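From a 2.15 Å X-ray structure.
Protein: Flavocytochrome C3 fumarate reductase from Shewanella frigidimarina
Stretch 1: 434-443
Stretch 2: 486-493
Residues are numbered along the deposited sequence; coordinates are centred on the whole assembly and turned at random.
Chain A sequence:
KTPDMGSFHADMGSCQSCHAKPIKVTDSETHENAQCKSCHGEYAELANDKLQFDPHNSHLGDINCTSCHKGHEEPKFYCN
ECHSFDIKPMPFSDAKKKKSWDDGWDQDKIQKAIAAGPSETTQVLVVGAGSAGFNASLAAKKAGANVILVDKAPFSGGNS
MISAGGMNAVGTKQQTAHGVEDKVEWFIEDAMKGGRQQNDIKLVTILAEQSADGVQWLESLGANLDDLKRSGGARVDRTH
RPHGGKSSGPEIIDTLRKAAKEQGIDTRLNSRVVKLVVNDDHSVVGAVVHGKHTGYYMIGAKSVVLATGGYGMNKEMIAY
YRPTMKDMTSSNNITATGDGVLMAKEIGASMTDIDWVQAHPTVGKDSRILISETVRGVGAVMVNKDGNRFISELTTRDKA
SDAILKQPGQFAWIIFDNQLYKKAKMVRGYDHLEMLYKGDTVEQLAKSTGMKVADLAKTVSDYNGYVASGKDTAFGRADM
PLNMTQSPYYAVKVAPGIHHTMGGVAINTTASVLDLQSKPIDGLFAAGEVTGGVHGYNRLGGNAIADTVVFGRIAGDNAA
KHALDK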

# COMPACT_ATOMS: atom_id res chain seq x y z
N GLU A 434 -8.24 -35.72 -11.35
CA GLU A 434 -6.92 -36.26 -11.21
C GLU A 434 -6.09 -35.51 -10.17
O GLU A 434 -4.85 -35.56 -10.22
CB GLU A 434 -6.17 -36.28 -12.59
CG GLU A 434 -6.96 -37.01 -13.69
CD GLU A 434 -6.28 -36.90 -15.06
OE1 GLU A 434 -5.13 -36.51 -15.30
OE2 GLU A 434 -6.87 -37.31 -16.05
N MET A 435 -6.71 -35.07 -9.08
CA MET A 435 -5.90 -34.45 -8.01
C MET A 435 -5.34 -35.39 -6.95
O MET A 435 -4.41 -35.07 -6.16
CB MET A 435 -6.85 -33.41 -7.39
CG MET A 435 -6.99 -32.21 -8.40
SD MET A 435 -8.35 -31.21 -7.65
CE MET A 435 -7.44 -30.44 -6.28
N LEU A 436 -5.88 -36.62 -6.93
CA LEU A 436 -5.43 -37.53 -5.83
C LEU A 436 -4.30 -38.42 -6.26
O LEU A 436 -4.46 -39.18 -7.26
CB LEU A 436 -6.60 -38.45 -5.45
CG LEU A 436 -7.86 -37.73 -5.01
CD1 LEU A 436 -8.78 -38.78 -4.42
CD2 LEU A 436 -7.49 -36.52 -4.10
N TYR A 437 -3.21 -38.46 -5.51
CA TYR A 437 -2.26 -39.56 -5.58
C TYR A 437 -2.83 -40.78 -4.83
O TYR A 437 -3.61 -40.57 -3.89
CB TYR A 437 -0.96 -39.15 -4.86
CG TYR A 437 -0.17 -38.10 -5.64
CD1 TYR A 437 -0.60 -36.81 -5.79
CD2 TYR A 437 1.06 -38.48 -6.20
CE1 TYR A 437 0.15 -35.86 -6.48
CE2 TYR A 437 1.83 -37.56 -6.91
CZ TYR A 437 1.36 -36.28 -7.05
OH TYR A 437 2.15 -35.38 -7.76
N LYS A 438 -2.44 -41.99 -5.20
CA LYS A 438 -3.04 -43.12 -4.48
C LYS A 438 -2.09 -44.30 -4.42
O LYS A 438 -1.14 -44.31 -5.17
CB LYS A 438 -4.37 -43.58 -5.03
CG LYS A 438 -4.42 -43.95 -6.48
CD LYS A 438 -5.90 -44.04 -6.93
CE LYS A 438 -6.50 -42.63 -6.97
NZ LYS A 438 -7.42 -42.44 -8.14
N GLY A 439 -2.26 -45.14 -3.42
CA GLY A 439 -1.32 -46.28 -3.26
C GLY A 439 -2.27 -47.40 -2.73
O GLY A 439 -3.18 -47.14 -1.94
N ASP A 440 -1.97 -48.62 -3.22
CA ASP A 440 -2.61 -49.77 -2.60
C ASP A 440 -2.21 -49.93 -1.16
O ASP A 440 -2.99 -50.52 -0.45
CB ASP A 440 -2.42 -51.08 -3.41
CG ASP A 440 -3.41 -50.98 -4.58
OD1 ASP A 440 -4.05 -49.94 -4.86
OD2 ASP A 440 -3.61 -51.99 -5.30
N THR A 441 -0.98 -49.56 -0.78
CA THR A 441 -0.53 -49.63 0.59
C THR A 441 0.01 -48.23 0.97
O THR A 441 0.19 -47.37 0.08
CB THR A 441 0.61 -50.65 0.75
OG1 THR A 441 1.74 -50.08 0.11
CG2 THR A 441 0.40 -52.00 0.04
N VAL A 442 0.20 -47.99 2.25
CA VAL A 442 0.70 -46.72 2.77
C VAL A 442 2.08 -46.42 2.25
O VAL A 442 2.38 -45.29 1.86
CB VAL A 442 0.67 -46.68 4.31
CG1 VAL A 442 1.36 -45.47 4.93
CG2 VAL A 442 -0.81 -46.72 4.73
N GLU A 443 2.98 -47.38 2.23
CA GLU A 443 4.26 -47.28 1.54
C GLU A 443 4.25 -46.96 0.05
O GLU A 443 5.05 -46.13 -0.44
CB GLU A 443 4.96 -48.66 1.73
CG GLU A 443 6.47 -48.56 1.61
CD GLU A 443 7.17 -49.91 1.57
OE1 GLU A 443 7.00 -50.76 2.46
OE2 GLU A 443 7.94 -50.17 0.62
N GLN A 486 -8.02 -48.83 5.50
CA GLN A 486 -8.64 -49.53 4.36
C GLN A 486 -8.20 -48.98 3.01
O GLN A 486 -8.23 -47.77 2.67
CB GLN A 486 -10.14 -49.39 4.52
CG GLN A 486 -10.70 -50.07 5.80
CD GLN A 486 -12.22 -50.02 5.73
OE1 GLN A 486 -12.73 -49.90 4.62
NE2 GLN A 486 -12.92 -50.07 6.85
N SER A 487 -7.63 -49.85 2.22
CA SER A 487 -6.99 -49.51 0.97
C SER A 487 -7.79 -49.30 -0.26
O SER A 487 -8.89 -49.73 0.07
CB SER A 487 -5.87 -50.53 0.80
OG SER A 487 -5.81 -51.14 -0.44
N PRO A 488 -7.73 -48.17 -0.97
CA PRO A 488 -6.49 -47.59 -1.40
C PRO A 488 -6.26 -46.43 -0.40
O PRO A 488 -7.21 -45.99 0.24
CB PRO A 488 -6.54 -47.07 -2.82
CG PRO A 488 -7.86 -47.48 -3.36
CD PRO A 488 -8.56 -48.09 -2.19
N TYR A 489 -5.06 -45.90 -0.31
CA TYR A 489 -4.77 -44.70 0.45
C TYR A 489 -4.52 -43.53 -0.52
O TYR A 489 -4.03 -43.78 -1.61
CB TYR A 489 -3.56 -44.89 1.37
CG TYR A 489 -3.79 -46.10 2.31
CD1 TYR A 489 -3.45 -47.36 1.89
CD2 TYR A 489 -4.36 -45.93 3.52
CE1 TYR A 489 -3.70 -48.45 2.76
CE2 TYR A 489 -4.58 -46.98 4.40
CZ TYR A 489 -4.24 -48.25 3.99
OH TYR A 489 -4.50 -49.29 4.85
N TYR A 490 -4.94 -42.33 -0.13
CA TYR A 490 -5.00 -41.21 -1.05
C TYR A 490 -4.26 -39.99 -0.50
O TYR A 490 -4.24 -39.85 0.72
CB TYR A 490 -6.46 -40.75 -1.19
CG TYR A 490 -7.30 -41.78 -1.93
CD1 TYR A 490 -7.39 -41.84 -3.31
CD2 TYR A 490 -7.98 -42.74 -1.16
CE1 TYR A 490 -8.17 -42.83 -3.92
CE2 TYR A 490 -8.77 -43.70 -1.73
CZ TYR A 490 -8.86 -43.72 -3.12
OH TYR A 490 -9.64 -44.70 -3.68
N ALA A 491 -3.79 -39.12 -1.42
CA ALA A 491 -3.30 -37.81 -0.97
C ALA A 491 -3.54 -36.69 -2.02
O ALA A 491 -3.42 -36.95 -3.23
CB ALA A 491 -1.81 -37.87 -0.74
N VAL A 492 -3.76 -35.47 -1.51
CA VAL A 492 -3.84 -34.33 -2.38
C VAL A 492 -2.78 -33.27 -1.92
O VAL A 492 -2.72 -33.02 -0.71
CB VAL A 492 -5.00 -33.35 -2.26
CG1 VAL A 492 -5.35 -32.76 -3.63
CG2 VAL A 492 -6.11 -33.75 -1.35
N LYS A 493 -2.08 -32.69 -2.89
CA LYS A 493 -1.06 -31.71 -2.50
C LYS A 493 -1.61 -30.31 -2.36
O LYS A 493 -2.36 -29.88 -3.23
CB LYS A 493 0.08 -31.77 -3.52
CG LYS A 493 1.32 -30.93 -3.14
CD LYS A 493 2.30 -31.27 -4.30
CE LYS A 493 3.72 -30.90 -4.09
NZ LYS A 493 4.51 -31.29 -5.37
O HOH W 1 -2.50 -33.30 -5.65

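Four backbone hydrogen bonds tie the stretches together as a short antiparallel ladder, the strand directions 159° apart. Tyr437 and Ala491 form one hydrogen-bonded pair, with Tyr437 N donating to Ala491 O (2.7 Å) and Ala491 N returning the bond to Tyr437 O (2.9 Å). Two residues on, Gly439 N donates to Tyr489 O (2.9 Å) and Tyr489 N to Gly439 O (2.8 Å). Between them, Lys438 and Tyr490 make the non-hydrogen-bonded pair, and their CA atoms approach to 4.4 Å. Here the carbonyls also receive CA-H...O contacts, from Tyr490 CA to Tyr437 O (3.2 Å) and from Lys438 CA to Tyr489 O (3.1 Å).

Beyond each end of the ladder the pairing continues by other means. The hydroxyl of Ser487, whose CB points toward the first stretch, donates from OG to Asp440 O at 2.9 Å. At the other end a water substitutes for a direct backbone bond, donating to Met435 O (2.7 Å) and accepting from Lys493 N (2.9 Å).

Side chains pack on both faces of the sheet. On the face of Tyr437, Tyr489 and Ala491, the Tyr489 ring reaches past Gly439, which has no side chain, to the start of the helix. Val442 CG2 lies 3.6 Å from the centroid of the Tyr489 ring and almost on its normal, a CH-pi contact in which a methyl meets the aromatic face. The small Ala491 side chain sits beside Tyr437, CB to CB at 4.4 Å. On the face of Lys438 and Tyr490, the aliphatic part of the lysine runs along the edge of the Tyr490 ring, Lys438 CE being 3.5 Å from Tyr490 CE1. Leu436 extends this apolar patch, with its CD1 3.5 Å from Tyr490 CD1 and its CD2 4.1 Å from Val492 CG2. Altogether the contact buries 663 Å², summed over both stretches.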